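Local coordinates for polycomb protein Pcl (PDB 5OQD) that acts in Polycomb repression of homeotic genes as part of the Esc/E(z) histone H3 methyltransferase complex, seen here in its second PHD finger and winged-helix domain, at residues R86-E91 with P182-E187; V93-I98 with P120-Q125. One frame throughout, in Å; residues are numbered along the deposited sequence.

Contact 1: R86-E91 with P182-E187; sequences RRMQIE and PKVFLE
Met88 sets its CG opposite the carbonyl carbon (chi1 -65°), and from there the chain is fully extended, chi2 and chi3 both 177°, which carries the terminal methyl across to Val184. That residue answers with the branch lying beside its own backbone N: Val184 CG2 and Met88 CE are 4.1 Å apart. The two side chains run alongside each other in opposite senses. A long, flexible, unbranched methionine suits this place, because the backbones stand well apart, with 10.3 Å between Met88 CA and Pro182 CA at their nearest pairing.

Pro182 flanks the same methionine more distantly. Its ring CG is 4.7 Å from Met88 SD, while its carbonyl O is 4.3 Å from Met88 CE, and no hydrogen bond joins the segments. The contact is therefore small and wholly van der Waals, passing from the buried methionine to the exposed proline. Other neighbours complete the apolar setting: Met88 also rests on Val72 of strand 71-74, and Val184 on Leu197 of helix 194-200. Around Val184 the chain is further tied to the zinc finger, Lys183 NZ by a hydrogen bond to Gln44 OE1 and the Phe185 ring by a cation-pi contact with Arg49.

Residues 86-91 lead out of the antiparallel pair of strands 71-74 and 84-87, which starts at the end of the PHD finger and runs past it. The loop 182-187 probably brings the chain back from the winged-helix part, consistent with a contact at the junction of a PHD finger–winged-helix module.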
ATOM      1  N   ARG B  86       1.486  11.599   6.739  1.00 67.06           N
ATOM      2  CA  ARG B  86       2.652  10.831   7.116  1.00 60.74           C
ATOM      3  C   ARG B  86       2.710   9.536   6.338  1.00 56.38           C
ATOM      4  O   ARG B  86       1.734   8.811   6.246  1.00 58.06           O
ATOM      5  CB  ARG B  86       2.648  10.547   8.619  1.00 57.14           C
ATOM      6  N   ARG B  87       3.873   9.255   5.785  1.00 56.43           N
ATOM      7  CA  ARG B  87       4.123   8.008   5.076  1.00 58.80           C
ATOM      8  C   ARG B  87       4.384   6.859   6.046  1.00 55.56           C
ATOM      9  O   ARG B  87       5.195   6.983   6.963  1.00 61.83           O
ATOM     10  CB  ARG B  87       5.306   8.174   4.123  1.00 45.50           C
ATOM     11  CG  ARG B  87       5.811   6.881   3.507  1.00 51.89           C
ATOM     12  CD  ARG B  87       5.472   6.785   2.028  1.00 46.96           C
ATOM     13  NE  ARG B  87       4.284   5.972   1.791  1.00 54.86           N
ATOM     14  CZ  ARG B  87       3.976   5.428   0.618  1.00 57.75           C
ATOM     15  NH1 ARG B  87       4.771   5.612  -0.428  1.00 52.66           N
ATOM     16  NH2 ARG B  87       2.875   4.702   0.490  1.00 59.01           N
ATOM     17  N   MET B  88       3.692   5.744   5.837  1.00 47.94           N
ATOM     18  CA  MET B  88       3.893   4.554   6.657  1.00 56.32           C
ATOM     19  C   MET B  88       5.144   3.796   6.228  1.00 53.81           C
ATOM     20  O   MET B  88       5.563   3.872   5.072  1.00 53.69           O
ATOM     21  CB  MET B  88       2.682   3.622   6.573  1.00 57.18           C
ATOM     22  CG  MET B  88       1.389   4.184   7.136  1.00 58.50           C
ATOM     23  SD  MET B  88       0.028   3.021   6.899  1.00 64.66           S
ATOM     24  CE  MET B  88      -1.314   3.884   7.706  1.00 56.76           C
ATOM     25  N   GLN B  89       5.741   3.067   7.166  1.00 53.31           N
ATOM     26  CA  GLN B  89       6.820   2.146   6.837  1.00 53.53           C
ATOM     27  C   GLN B  89       6.217   0.772   6.583  1.00 49.23           C
ATOM     28  O   GLN B  89       5.560   0.203   7.457  1.00 57.38           O
ATOM     29  CB  GLN B  89       7.861   2.091   7.957  1.00 55.64           C
ATOM     30  CG  GLN B  89       9.093   1.266   7.620  1.00 62.61           C
ATOM     31  CD  GLN B  89      10.216   1.463   8.621  1.00 66.45           C
ATOM     32  OE1 GLN B  89      10.182   0.924   9.728  1.00 67.72           O
ATOM     33  NE2 GLN B  89      11.219   2.244   8.238  1.00 68.73           N
ATOM     34  N   ILE B  90       6.454   0.235   5.395  1.00 53.87           N
ATOM     35  CA  ILE B  90       5.793  -0.980   4.955  1.00 55.01           C
ATOM     36  C   ILE B  90       6.721  -2.178   4.873  1.00 51.53           C
ATOM     37  O   ILE B  90       7.905  -2.043   4.626  1.00 56.90           O
ATOM     38  CB  ILE B  90       5.116  -0.788   3.591  1.00 51.22           C
ATOM     39  CG1 ILE B  90       6.160  -0.711   2.488  1.00 39.80           C
ATOM     40  CG2 ILE B  90       4.267   0.463   3.596  1.00 46.95           C
ATOM     41  CD1 ILE B  90       5.614  -1.067   1.133  1.00 44.96           C
ATOM     42  N   GLU B  91       6.159  -3.346   5.131  1.00 52.37           N
ATOM     43  CA  GLU B  91       6.863  -4.614   5.037  1.00 49.23           C
ATOM     44  C   GLU B  91       6.905  -5.211   3.632  1.00 53.33           C
ATOM     45  O   GLU B  91       6.304  -4.691   2.702  1.00 49.63           O
ATOM     46  CB  GLU B  91       6.296  -5.617   6.034  1.00 48.90           C
ATOM     47  CG  GLU B  91       7.125  -5.731   7.300  1.00 66.96           C
ATOM     48  CD  GLU B  91       8.238  -6.758   7.183  1.00 93.98           C
ATOM     49  OE1 GLU B  91       8.816  -6.895   6.088  1.00 70.15           O
ATOM     50  OE2 GLU B  91       8.532  -7.434   8.188  1.00 82.99           O
ATOM     51  N   PRO B 182      -3.940  -1.142   7.286  1.00 65.14           N
ATOM     52  CA  PRO B 182      -4.621  -0.932   8.568  1.00 59.81           C
ATOM     53  C   PRO B 182      -5.360   0.400   8.623  1.00 53.09           C
ATOM     54  O   PRO B 182      -4.809   1.435   8.250  1.00 51.89           O
ATOM     55  CB  PRO B 182      -3.474  -0.965   9.585  1.00 54.97           C
ATOM     56  CG  PRO B 182      -2.260  -0.608   8.800  1.00 60.15           C
ATOM     57  CD  PRO B 182      -2.477  -1.211   7.446  1.00 65.07           C
ATOM     58  N   LYS B 183      -6.606   0.363   9.084  1.00 53.46           N
ATOM     59  CA  LYS B 183      -7.414   1.567   9.207  1.00 50.79           C
ATOM     60  C   LYS B 183      -7.028   2.364  10.443  1.00 49.07           C
ATOM     61  O   LYS B 183      -6.895   1.811  11.535  1.00 48.45           O
ATOM     62  CB  LYS B 183      -8.901   1.214   9.262  1.00 61.97           C
ATOM     63  CG  LYS B 183      -9.529   0.956   7.908  1.00 71.66           C
ATOM     64  CD  LYS B 183      -9.810   2.250   7.164  1.00 43.74           C
ATOM     65  CE  LYS B 183     -10.756   2.006   6.000  1.00 39.47           C
ATOM     66  NZ  LYS B 183     -10.766   3.129   5.025  1.00 41.28           N
ATOM     67  N   VAL B 184      -6.851   3.666  10.261  1.00 47.53           N
ATOM     68  CA  VAL B 184      -6.517   4.551  11.366  1.00 49.62           C
ATOM     69  C   VAL B 184      -7.633   5.564  11.595  1.00 50.06           C
ATOM     70  O   VAL B 184      -7.797   6.507  10.820  1.00 51.07           O
ATOM     71  CB  VAL B 184      -5.192   5.293  11.112  1.00 50.00           C
ATOM     72  CG1 VAL B 184      -4.756   6.040  12.359  1.00 54.25           C
ATOM     73  CG2 VAL B 184      -4.116   4.310  10.681  1.00 54.40           C
ATOM     74  N   PHE B 185      -8.409   5.356  12.655  1.00 51.46           N
ATOM     75  CA  PHE B 185      -9.472   6.285  13.028  1.00 47.68           C
ATOM     76  C   PHE B 185      -9.190   6.905  14.393  1.00 46.92           C
ATOM     77  O   PHE B 185      -9.148   6.205  15.406  1.00 50.65           O
ATOM     78  CB  PHE B 185     -10.834   5.582  13.042  1.00 38.58           C
ATOM     79  CG  PHE B 185     -11.376   5.274  11.675  1.00 35.33           C
ATOM     80  CD1 PHE B 185     -11.064   6.083  10.595  1.00 30.78           C
ATOM     81  CD2 PHE B 185     -12.199   4.178  11.468  1.00 30.62           C
ATOM     82  CE1 PHE B 185     -11.559   5.801   9.334  1.00 31.43           C
ATOM     83  CE2 PHE B 185     -12.699   3.893  10.210  1.00 31.91           C
ATOM     84  CZ  PHE B 185     -12.376   4.704   9.143  1.00 29.55           C
ATOM     85  N   LEU B 186      -8.989   8.219  14.412  1.00 52.51           N
ATOM     86  CA  LEU B 186      -8.747   8.936  15.659  1.00 49.27           C
ATOM     87  C   LEU B 186     -10.015   9.615  16.156  1.00 60.06           C
ATOM     88  O   LEU B 186     -10.898   9.951  15.368  1.00 53.96           O
ATOM     89  CB  LEU B 186      -7.640   9.979  15.479  1.00 48.11           C
ATOM     90  CG  LEU B 186      -6.195   9.572  15.778  1.00 65.50           C
ATOM     91  CD1 LEU B 186      -5.726   8.482  14.835  1.00 62.52           C
ATOM     92  CD2 LEU B 186      -5.274  10.780  15.701  1.00 62.16           C
ATOM     93  N   GLU B 187     -10.105   9.807  17.468  1.00 65.55           N
ATOM     94  CA  GLU B 187     -11.157  10.637  18.033  1.00 63.10           C
ATOM     95  C   GLU B 187     -10.809  12.091  17.736  1.00 64.22           C
ATOM     96  O   GLU B 187      -9.630  12.449  17.700  1.00 61.67           O
ATOM     97  CB  GLU B 187     -11.309  10.393  19.538  1.00 67.85           C
ATOM     98  CG  GLU B 187     -11.786   8.991  19.896  1.00 63.96           C
ATOM     99  CD  GLU B 187     -13.171   8.683  19.355  1.00 83.47           C
ATOM    100  OE1 GLU B 187     -13.443   7.500  19.055  1.00104.29           O
ATOM    101  OE2 GLU B 187     -13.990   9.618  19.233  1.00 85.89           O
TER

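Contact 2: V93-I98 with P120-Q125; sequences VDVLHI and PFILEQ
Ile122 reaches from helix 114-125 to the side of helix 92-104 and meets two residues there, Val95 and Leu96. The Val95 methyl CG1 lies against both branches of the isoleucine, 3.8 Å from Ile122 CG1 and 3.9 Å from Ile122 CG2. Leu96 starts out facing away from the other helix, yet one of its methyls comes back to the contact, with Leu96 CD2 only 3.7 Å from Ile122 CD1. The isoleucine is extended beyond CG1 (chi2 -175°), which pushes CD1 far enough out to meet Leu96 as well as Val95. The side chains meet at a slant, and the valine and leucine methyls approach CD1 from directions roughly at right angles.

This is the tight part, and all three residues are buried. Beta-branched Val95 and Ile122 offer broad, stiff surfaces close to their backbones, while the longer leucine can bend round the helix side. Leu147 of helix 140-153, touching both Leu96 and Ile122, adds a third helix to the cluster, and Trp92, at the start of helix 92-104, also touches Ile122.

Away from it the fit slackens. The ring of partly exposed Phe121 stops short of segment 93-98, Phe121 CZ being 4.7 Å from Ile98 O, and rests instead on Ala99 and Leu103 further along helix 92-104. Gln125 turns its amide away from the facing helix, which suits a polar group at the partly exposed edge. Cutting Ile122 back to an alanine is likely to leave Val95 CG1 and Leu96 CD2 facing a gap and Leu147 without one of its neighbours.

With no hydrogen bond or charge pair across the helices, their association here rests on hydrophobic burial and on complementary methyl shapes.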
ATOM      1  N   VAL B  93       5.579  -7.956   2.521  1.00 34.47           N
ATOM      2  CA  VAL B  93       4.293  -8.432   2.051  1.00 37.47           C
ATOM      3  C   VAL B  93       3.558  -7.309   1.338  1.00 47.20           C
ATOM      4  O   VAL B  93       2.896  -7.534   0.338  1.00 47.31           O
ATOM      5  CB  VAL B  93       3.425  -8.963   3.203  1.00 45.95           C
ATOM      6  CG1 VAL B  93       3.342  -7.944   4.320  1.00 37.95           C
ATOM      7  CG2 VAL B  93       2.039  -9.313   2.705  1.00 44.79           C
ATOM      8  N   ASP B  94       3.664  -6.100   1.872  1.00 39.16           N
ATOM      9  CA  ASP B  94       3.071  -4.926   1.251  1.00 47.24           C
ATOM     10  C   ASP B  94       3.680  -4.615  -0.115  1.00 46.70           C
ATOM     11  O   ASP B  94       2.979  -4.264  -1.050  1.00 48.25           O
ATOM     12  CB  ASP B  94       3.179  -3.724   2.185  1.00 40.76           C
ATOM     13  CG  ASP B  94       2.644  -4.016   3.569  1.00 47.42           C
ATOM     14  OD1 ASP B  94       1.616  -4.697   3.676  1.00 44.90           O
ATOM     15  OD2 ASP B  94       3.249  -3.564   4.552  1.00 47.20           O
ATOM     16  N   VAL B  95       4.992  -4.756  -0.221  1.00 43.57           N
ATOM     17  CA  VAL B  95       5.703  -4.578  -1.481  1.00 43.11           C
ATOM     18  C   VAL B  95       5.262  -5.618  -2.510  1.00 45.95           C
ATOM     19  O   VAL B  95       5.025  -5.294  -3.675  1.00 50.39           O
ATOM     20  CB  VAL B  95       7.226  -4.674  -1.277  1.00 44.96           C
ATOM     21  CG1 VAL B  95       7.946  -4.681  -2.617  1.00 50.54           C
ATOM     22  CG2 VAL B  95       7.714  -3.535  -0.402  1.00 43.79           C
ATOM     23  N   LEU B  96       5.148  -6.865  -2.064  1.00 44.13           N
ATOM     24  CA  LEU B  96       4.744  -7.962  -2.937  1.00 44.81           C
ATOM     25  C   LEU B  96       3.306  -7.807  -3.417  1.00 42.54           C
ATOM     26  O   LEU B  96       3.004  -8.060  -4.583  1.00 41.21           O
ATOM     27  CB  LEU B  96       4.913  -9.302  -2.218  1.00 35.66           C
ATOM     28  CG  LEU B  96       6.351  -9.779  -2.012  1.00 41.36           C
ATOM     29  CD1 LEU B  96       6.395 -10.986  -1.089  1.00 34.76           C
ATOM     30  CD2 LEU B  96       7.000 -10.099  -3.349  1.00 48.73           C
ATOM     31  N   HIS B  97       2.419  -7.395  -2.514  1.00 47.70           N
ATOM     32  CA  HIS B  97       1.020  -7.192  -2.870  1.00 43.02           C
ATOM     33  C   HIS B  97       0.889  -6.030  -3.850  1.00 41.58           C
ATOM     34  O   HIS B  97       0.119  -6.104  -4.805  1.00 49.08           O
ATOM     35  CB  HIS B  97       0.167  -6.940  -1.622  1.00 44.85           C
ATOM     36  CG  HIS B  97      -1.301  -7.131  -1.845  1.00 48.37           C
ATOM     37  ND1 HIS B  97      -2.114  -7.777  -0.938  1.00 51.91           N
ATOM     38  CD2 HIS B  97      -2.103  -6.764  -2.873  1.00 45.80           C
ATOM     39  CE1 HIS B  97      -3.352  -7.802  -1.399  1.00 49.29           C
ATOM     40  NE2 HIS B  97      -3.372  -7.194  -2.571  1.00 44.21           N
ATOM     41  N   ILE B  98       1.645  -4.964  -3.608  1.00 44.90           N
ATOM     42  CA  ILE B  98       1.687  -3.822  -4.518  1.00 52.59           C
ATOM     43  C   ILE B  98       2.197  -4.250  -5.891  1.00 55.32           C
ATOM     44  O   ILE B  98       1.650  -3.855  -6.921  1.00 59.94           O
ATOM     45  CB  ILE B  98       2.578  -2.690  -3.964  1.00 52.33           C
ATOM     46  CG1 ILE B  98       1.862  -1.949  -2.834  1.00 45.20           C
ATOM     47  CG2 ILE B  98       2.959  -1.708  -5.065  1.00 44.21           C
ATOM     48  CD1 ILE B  98       2.716  -0.892  -2.163  1.00 45.53           C
ATOM     49  N   PRO B 120      12.166  -8.202 -10.947  1.00 77.73           N
ATOM     50  CA  PRO B 120      12.636  -6.971 -11.578  1.00 80.05           C
ATOM     51  C   PRO B 120      11.897  -5.760 -11.048  1.00 71.60           C
ATOM     52  O   PRO B 120      12.511  -4.741 -10.749  1.00 71.99           O
ATOM     53  CB  PRO B 120      12.289  -7.184 -13.047  1.00 70.25           C
ATOM     54  CG  PRO B 120      12.280  -8.660 -13.217  1.00 71.37           C
ATOM     55  CD  PRO B 120      11.741  -9.204 -11.934  1.00 74.28           C
ATOM     56  N   PHE B 121      10.585  -5.889 -10.910  1.00 71.64           N
ATOM     57  CA  PHE B 121       9.740  -4.766 -10.553  1.00 75.89           C
ATOM     58  C   PHE B 121      10.065  -4.205  -9.178  1.00 71.65           C
ATOM     59  O   PHE B 121      10.152  -3.000  -9.000  1.00 73.67           O
ATOM     60  CB  PHE B 121       8.280  -5.196 -10.619  1.00 67.40           C
ATOM     61  CG  PHE B 121       7.324  -4.186 -10.069  1.00 76.00           C
ATOM     62  CD1 PHE B 121       6.478  -3.491 -10.907  1.00 75.18           C
ATOM     63  CD2 PHE B 121       7.259  -3.944  -8.715  1.00 77.56           C
ATOM     64  CE1 PHE B 121       5.591  -2.567 -10.406  1.00 69.38           C
ATOM     65  CE2 PHE B 121       6.377  -3.019  -8.205  1.00 69.40           C
ATOM     66  CZ  PHE B 121       5.541  -2.330  -9.053  1.00 70.58           C
ATOM     67  N   ILE B 122      10.271  -5.085  -8.212  1.00 69.97           N
ATOM     68  CA  ILE B 122      10.640  -4.668  -6.871  1.00 67.93           C
ATOM     69  C   ILE B 122      11.992  -3.982  -6.908  1.00 71.04           C
ATOM     70  O   ILE B 122      12.225  -2.996  -6.220  1.00 72.67           O
ATOM     71  CB  ILE B 122      10.701  -5.861  -5.907  1.00 63.56           C
ATOM     72  CG1 ILE B 122       9.314  -6.468  -5.731  1.00 54.38           C
ATOM     73  CG2 ILE B 122      11.252  -5.431  -4.562  1.00 59.96           C
ATOM     74  CD1 ILE B 122       9.267  -7.573  -4.708  1.00 58.66           C
ATOM     75  N   LEU B 123      12.887  -4.526  -7.717  1.00 80.53           N
ATOM     76  CA  LEU B 123      14.211  -3.958  -7.860  1.00 79.89           C
ATOM     77  C   LEU B 123      14.104  -2.555  -8.433  1.00 83.47           C
ATOM     78  O   LEU B 123      14.823  -1.651  -8.019  1.00 80.14           O
ATOM     79  CB  LEU B 123      15.081  -4.849  -8.738  1.00 75.03           C
ATOM     80  CG  LEU B 123      15.503  -6.160  -8.076  1.00 86.26           C
ATOM     81  CD1 LEU B 123      16.097  -7.120  -9.088  1.00 85.14           C
ATOM     82  CD2 LEU B 123      16.482  -5.906  -6.946  1.00 81.63           C
ATOM     83  N   GLU B 124      13.197  -2.371  -9.384  1.00 79.68           N
ATOM     84  CA  GLU B 124      12.993  -1.056  -9.964  1.00 83.10           C
ATOM     85  C   GLU B 124      12.508  -0.067  -8.922  1.00 84.11           C
ATOM     86  O   GLU B 124      12.969   1.066  -8.871  1.00 83.03           O
ATOM     87  CB  GLU B 124      11.971  -1.127 -11.091  1.00 85.44           C
ATOM     88  CG  GLU B 124      12.451  -1.864 -12.326  1.00 98.95           C
ATOM     89  CD  GLU B 124      11.353  -2.059 -13.351  1.00103.12           C
ATOM     90  OE1 GLU B 124      10.314  -1.380 -13.241  1.00 99.77           O
ATOM     91  OE2 GLU B 124      11.529  -2.890 -14.265  1.00105.46           O
ATOM     92  N   GLN B 125      11.580  -0.502  -8.081  1.00 81.85           N
ATOM     93  CA  GLN B 125      10.932   0.400  -7.142  1.00 84.83           C
ATOM     94  C   GLN B 125      11.502   0.400  -5.734  1.00 85.03           C
ATOM     95  O   GLN B 125      10.976   1.068  -4.859  1.00 85.62           O
ATOM     96  CB  GLN B 125       9.434   0.128  -7.090  1.00 86.75           C
ATOM     97  CG  GLN B 125       8.721   0.450  -8.389  1.00 94.95           C
ATOM     98  CD  GLN B 125       8.866   1.904  -8.776  1.00101.04           C
ATOM     99  OE1 GLN B 125       8.807   2.790  -7.928  1.00 97.45           O
ATOM    100  NE2 GLN B 125       9.053   2.158 -10.063  1.00107.65           N
TER

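Overall arrangement
Along the chain contact 2 is nested within contact 1: after the PHD finger the polypeptide runs through 86-91, then forms both helices of contact 2, which probably belong to the winged-helix domain, and returns through 182-187. Their centres are about 19 Å apart, on opposite sides of the chain's centre, but Ile90, of segment 86-91, packs on Val95, its CD1 lying 3.6 Å from Val95 CG2. Val95 thus turns one methyl to the facing helix and the other to segment 86-91. Contact 1 lies nearer the metal sites, with the side chain of Val184 about 12 Å from a bound zinc ion. Contact 2 holds two helices together, and the Ile90-Val95 touch ties that helical part to 86-91.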